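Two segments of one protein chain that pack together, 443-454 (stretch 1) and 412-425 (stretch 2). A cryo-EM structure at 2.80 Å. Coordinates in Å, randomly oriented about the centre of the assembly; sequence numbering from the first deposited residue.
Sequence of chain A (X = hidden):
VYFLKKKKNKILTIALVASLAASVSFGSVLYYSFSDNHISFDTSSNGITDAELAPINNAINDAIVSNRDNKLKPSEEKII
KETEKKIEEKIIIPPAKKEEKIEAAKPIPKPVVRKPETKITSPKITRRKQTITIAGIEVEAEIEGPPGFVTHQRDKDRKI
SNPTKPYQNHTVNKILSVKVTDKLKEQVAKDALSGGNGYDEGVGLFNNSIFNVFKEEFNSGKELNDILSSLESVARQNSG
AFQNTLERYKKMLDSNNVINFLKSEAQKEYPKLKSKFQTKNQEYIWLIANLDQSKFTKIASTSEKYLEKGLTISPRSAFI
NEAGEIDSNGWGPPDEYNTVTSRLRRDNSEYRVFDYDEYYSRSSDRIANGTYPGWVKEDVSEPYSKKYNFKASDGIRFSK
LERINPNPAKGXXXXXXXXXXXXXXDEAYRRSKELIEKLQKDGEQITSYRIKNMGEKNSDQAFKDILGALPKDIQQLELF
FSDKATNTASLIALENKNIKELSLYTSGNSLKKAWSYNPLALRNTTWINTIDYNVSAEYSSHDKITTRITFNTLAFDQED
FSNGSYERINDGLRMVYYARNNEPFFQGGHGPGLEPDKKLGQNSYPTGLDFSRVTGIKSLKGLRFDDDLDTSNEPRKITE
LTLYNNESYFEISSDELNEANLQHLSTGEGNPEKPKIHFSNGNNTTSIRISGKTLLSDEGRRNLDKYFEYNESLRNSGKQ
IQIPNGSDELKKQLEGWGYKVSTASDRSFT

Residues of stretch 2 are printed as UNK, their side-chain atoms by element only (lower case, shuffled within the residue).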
# COMPACT_ATOMS: atom_id res chain seq x y z
N GLY A 443 -34.81 19.24 -25.80
CA GLY A 443 -34.04 19.74 -26.93
C GLY A 443 -33.00 20.80 -26.58
O GLY A 443 -32.51 21.49 -27.47
N GLU A 444 -32.62 20.93 -25.32
CA GLU A 444 -31.46 21.72 -24.91
C GLU A 444 -30.16 20.99 -25.26
O GLU A 444 -30.00 19.81 -24.99
CB GLU A 444 -31.59 22.07 -23.42
CG GLU A 444 -30.42 22.87 -22.82
CD GLU A 444 -30.25 24.27 -23.41
OE1 GLU A 444 -30.02 24.41 -24.63
OE2 GLU A 444 -30.34 25.26 -22.64
N GLN A 445 -29.21 21.66 -25.93
CA GLN A 445 -28.02 21.04 -26.53
C GLN A 445 -26.81 21.23 -25.62
O GLN A 445 -26.49 22.35 -25.24
CB GLN A 445 -27.80 21.66 -27.93
CG GLN A 445 -26.58 21.14 -28.72
CD GLN A 445 -26.74 19.76 -29.34
OE1 GLN A 445 -27.64 19.00 -29.04
NE2 GLN A 445 -25.85 19.36 -30.21
N ILE A 446 -26.10 20.15 -25.29
CA ILE A 446 -24.90 20.17 -24.45
C ILE A 446 -23.65 19.96 -25.31
O ILE A 446 -23.55 18.98 -26.04
CB ILE A 446 -25.02 19.13 -23.32
CG1 ILE A 446 -26.28 19.28 -22.45
CG2 ILE A 446 -23.77 19.10 -22.44
CD1 ILE A 446 -26.44 20.60 -21.73
N THR A 447 -22.68 20.87 -25.23
CA THR A 447 -21.39 20.77 -25.94
C THR A 447 -20.40 19.88 -25.18
O THR A 447 -19.64 19.15 -25.79
CB THR A 447 -20.81 22.16 -26.18
OG1 THR A 447 -21.68 22.88 -27.02
CG2 THR A 447 -19.46 22.18 -26.89
N SER A 448 -20.42 19.87 -23.86
CA SER A 448 -19.59 18.99 -23.06
C SER A 448 -20.37 18.36 -21.93
O SER A 448 -20.92 19.06 -21.09
CB SER A 448 -18.39 19.76 -22.53
OG SER A 448 -17.67 18.99 -21.59
N TYR A 449 -20.33 17.05 -21.82
CA TYR A 449 -20.67 16.33 -20.60
C TYR A 449 -19.37 16.07 -19.84
O TYR A 449 -18.41 15.60 -20.45
CB TYR A 449 -21.38 15.03 -20.94
CG TYR A 449 -22.70 15.18 -21.65
CD1 TYR A 449 -23.88 15.39 -20.92
CD2 TYR A 449 -22.74 15.12 -23.05
CE1 TYR A 449 -25.10 15.53 -21.58
CE2 TYR A 449 -23.96 15.28 -23.72
CZ TYR A 449 -25.14 15.48 -22.99
OH TYR A 449 -26.31 15.61 -23.64
N ARG A 450 -19.32 16.39 -18.54
CA ARG A 450 -18.20 16.10 -17.64
C ARG A 450 -18.70 15.20 -16.51
O ARG A 450 -19.52 15.63 -15.71
CB ARG A 450 -17.59 17.38 -17.03
CG ARG A 450 -17.32 18.55 -17.99
CD ARG A 450 -16.70 19.73 -17.23
NE ARG A 450 -15.27 19.50 -17.03
CZ ARG A 450 -14.47 19.86 -16.05
NH1 ARG A 450 -13.23 19.57 -16.23
NH2 ARG A 450 -14.84 20.47 -14.97
N ILE A 451 -18.23 13.95 -16.44
CA ILE A 451 -18.61 12.99 -15.41
C ILE A 451 -17.43 12.87 -14.44
O ILE A 451 -16.38 12.38 -14.84
CB ILE A 451 -19.01 11.64 -16.02
CG1 ILE A 451 -19.96 11.69 -17.23
CG2 ILE A 451 -19.60 10.74 -14.93
CD1 ILE A 451 -21.34 12.31 -17.02
N LYS A 452 -17.57 13.32 -13.20
CA LYS A 452 -16.47 13.47 -12.24
C LYS A 452 -16.54 12.45 -11.12
O LYS A 452 -17.61 12.15 -10.63
CB LYS A 452 -16.43 14.89 -11.65
CG LYS A 452 -16.08 15.97 -12.67
CD LYS A 452 -16.21 17.37 -12.10
CE LYS A 452 -15.25 17.75 -11.00
NZ LYS A 452 -13.91 17.99 -11.43
N ASN A 453 -15.38 11.96 -10.69
CA ASN A 453 -15.20 11.00 -9.60
C ASN A 453 -15.84 9.63 -9.86
O ASN A 453 -16.41 9.02 -8.97
CB ASN A 453 -15.63 11.63 -8.26
CG ASN A 453 -14.92 12.91 -7.92
OD1 ASN A 453 -13.70 12.99 -7.94
ND2 ASN A 453 -15.64 13.95 -7.60
N MET A 454 -15.74 9.11 -11.09
CA MET A 454 -16.29 7.81 -11.43
C MET A 454 -15.57 6.72 -10.64
O MET A 454 -14.36 6.57 -10.77
CB MET A 454 -16.14 7.53 -12.93
CG MET A 454 -16.84 8.54 -13.81
SD MET A 454 -16.43 8.33 -15.55
CE MET A 454 -17.51 6.97 -16.01
N UNK A 412 -19.46 27.16 -36.72
CA UNK A 412 -19.26 25.84 -36.10
C UNK A 412 -19.42 25.83 -34.57
O UNK A 412 -20.16 24.99 -34.06
n UNK A 412 -16.08 22.12 -39.27
c UNK A 412 -17.69 23.83 -36.27
c UNK A 412 -16.57 23.19 -37.09
c UNK A 412 -17.91 25.30 -36.59
c UNK A 412 -16.96 23.03 -38.56
N UNK A 413 -18.78 26.75 -33.83
CA UNK A 413 -18.96 26.95 -32.38
C UNK A 413 -18.34 28.27 -31.88
O UNK A 413 -17.14 28.46 -32.06
c UNK A 413 -18.31 25.78 -31.60
c UNK A 413 -20.00 25.46 -29.76
c UNK A 413 -18.56 25.81 -30.09
c UNK A 413 -17.69 24.80 -29.37
N UNK A 414 -19.10 29.12 -31.18
CA UNK A 414 -18.60 30.29 -30.44
C UNK A 414 -18.97 30.28 -28.95
O UNK A 414 -18.29 30.90 -28.14
o UNK A 414 -17.08 32.24 -32.18
c UNK A 414 -19.09 31.58 -31.13
n UNK A 414 -18.76 31.83 -33.52
c UNK A 414 -18.25 31.91 -32.33
N UNK A 415 -20.02 29.54 -28.56
CA UNK A 415 -20.43 29.33 -27.18
C UNK A 415 -21.04 27.94 -26.98
O UNK A 415 -21.67 27.40 -27.89
c UNK A 415 -21.42 30.41 -26.74
o UNK A 415 -22.60 30.37 -27.52
N UNK A 416 -20.88 27.36 -25.79
CA UNK A 416 -21.35 26.02 -25.49
C UNK A 416 -21.80 25.86 -24.05
O UNK A 416 -21.15 26.33 -23.12
N UNK A 417 -22.93 25.19 -23.87
CA UNK A 417 -23.44 24.74 -22.58
C UNK A 417 -22.73 23.45 -22.16
O UNK A 417 -22.59 22.52 -22.95
c UNK A 417 -25.52 25.40 -20.35
c UNK A 417 -27.19 24.22 -21.71
c UNK A 417 -25.71 24.31 -21.39
c UNK A 417 -24.96 24.60 -22.69
N UNK A 418 -22.28 23.38 -20.91
CA UNK A 418 -21.51 22.29 -20.34
C UNK A 418 -22.24 21.75 -19.11
O UNK A 418 -22.63 22.53 -18.25
c UNK A 418 -20.08 22.75 -20.00
c UNK A 418 -19.24 21.65 -19.36
c UNK A 418 -19.38 23.29 -21.25
N UNK A 419 -22.44 20.44 -19.03
CA UNK A 419 -23.06 19.75 -17.90
C UNK A 419 -21.98 19.02 -17.08
O UNK A 419 -21.28 18.17 -17.60
c UNK A 419 -24.15 18.83 -18.46
c UNK A 419 -24.86 17.92 -17.45
c UNK A 419 -26.06 17.27 -18.09
c UNK A 419 -25.35 18.67 -16.21
N UNK A 420 -21.90 19.36 -15.80
CA UNK A 420 -21.00 18.84 -14.76
C UNK A 420 -21.81 17.95 -13.81
O UNK A 420 -22.75 18.40 -13.16
c UNK A 420 -19.68 19.94 -12.71
o UNK A 420 -19.58 18.83 -12.15
o UNK A 420 -19.23 20.98 -12.18
c UNK A 420 -20.32 20.07 -14.11
N UNK A 421 -21.48 16.65 -13.77
CA UNK A 421 -22.09 15.64 -12.89
C UNK A 421 -21.03 15.04 -11.97
O UNK A 421 -20.23 14.19 -12.39
c UNK A 421 -22.75 14.54 -13.75
c UNK A 421 -25.22 14.86 -13.42
c UNK A 421 -24.07 14.95 -14.41
c UNK A 421 -24.40 14.05 -15.58
N UNK A 422 -21.03 15.43 -10.69
CA UNK A 422 -20.18 14.83 -9.67
C UNK A 422 -20.81 13.55 -9.14
O UNK A 422 -21.57 13.56 -8.17
c UNK A 422 -19.90 15.83 -8.54
o UNK A 422 -19.03 15.80 -6.30
o UNK A 422 -18.43 14.14 -7.60
c UNK A 422 -19.06 15.21 -7.40
N UNK A 423 -20.51 12.41 -9.76
CA UNK A 423 -21.13 11.12 -9.43
C UNK A 423 -20.55 10.47 -8.17
O UNK A 423 -20.96 9.37 -7.81
c UNK A 423 -21.17 10.17 -10.64
c UNK A 423 -19.81 9.99 -11.32
c UNK A 423 -22.17 10.70 -11.67
N UNK A 424 -19.66 11.14 -7.44
CA UNK A 424 -19.38 10.79 -6.04
C UNK A 424 -20.55 11.17 -5.12
O UNK A 424 -20.72 10.55 -4.07
c UNK A 424 -18.10 11.43 -5.53
o UNK A 424 -18.23 12.82 -5.35
N UNK A 425 -21.37 12.15 -5.52
CA UNK A 425 -22.66 12.41 -4.89
C UNK A 425 -23.65 11.29 -5.25
O UNK A 425 -23.54 10.66 -6.30
n UNK A 425 -23.88 15.64 -4.08
o UNK A 425 -25.27 13.97 -4.36
c UNK A 425 -24.18 14.47 -4.57
c UNK A 425 -23.13 13.79 -5.41

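Position 412 has four carbons in a row ending in nitrogen and touches nothing on stretch 1: lysine, K412.

Position 413 has four carbons, forked at the second. One fork tip lies 4.0 Å from T447 CG2. This is leucine, through L413 CD2.

Position 414 has two carbons, the second carrying one oxygen and one nitrogen, out of reach of stretch 1: asparagine, N414.

Position 415 has one carbon, then one oxygen, its CA-to-CB bond pointing away. Serine, S415, begins the strand.

Position 416 has no side-chain atoms, so it is glycine. T447 OG1 sits 3.5 Å from G416 CA. A CB here would clash with that oxygen.

Position 417 has four carbons, forked at the second. A fork tip approaches I446 CD1 at 3.7 Å and E444 OE2 at 3.4 Å. This is leucine, through L417 CD2.

Position 418 has three carbons, branched at the first. One branch lies 3.8 Å from both S448 CB and R450 CD. This is valine, through V418 CG1.

Position 419 has four carbons, forked at the second. A tip meets Y449 CE1 at 4.0 Å, oblique to the ring. This is leucine, through L419 CD2.

Position 420 has two carbons, the second carrying two oxygens. One oxygen is 3.7 Å from K452 CD. This is aspartate, through D420 OD1.

Position 421 has four carbons, forked at the second. One tip lies 3.8 Å from I451 CD1. This is leucine, through L421 CD1.

Position 422 has two carbons, the second carrying two oxygens. One oxygen accepts a 2.8 Å hydrogen bond from N453 ND2. This is aspartate, through D422 OD1.

Position 423 has three carbons, branched at the first. One branch packs 3.7 Å from I451 CG2. This is valine, through V423 CG2.

Position 424 has one carbon and one oxygen, the oxygen 3.6 Å from N453 ND2. It is serine. S424 OG also donates to D422 OD1 at 2.6 Å.

Position 425 has two carbons, the second carrying one oxygen and one nitrogen, and does not reach stretch 1: asparagine. N425 caps a following helix.

The strands run parallel. Backbone bonds alternate along them: R450 N donates to L419 O at 2.8 Å, and L421 N to R450 O at 2.9 Å. Y449, I451, L419 and L421 form an apolar face. S448, R450, K452, V418, D420 and D422 share the other, more polar face. D422 OD1 ties N453 to the turn that ends the strand.

Stretch 2, residues 412-425: KLNSGLVLDLDVSN
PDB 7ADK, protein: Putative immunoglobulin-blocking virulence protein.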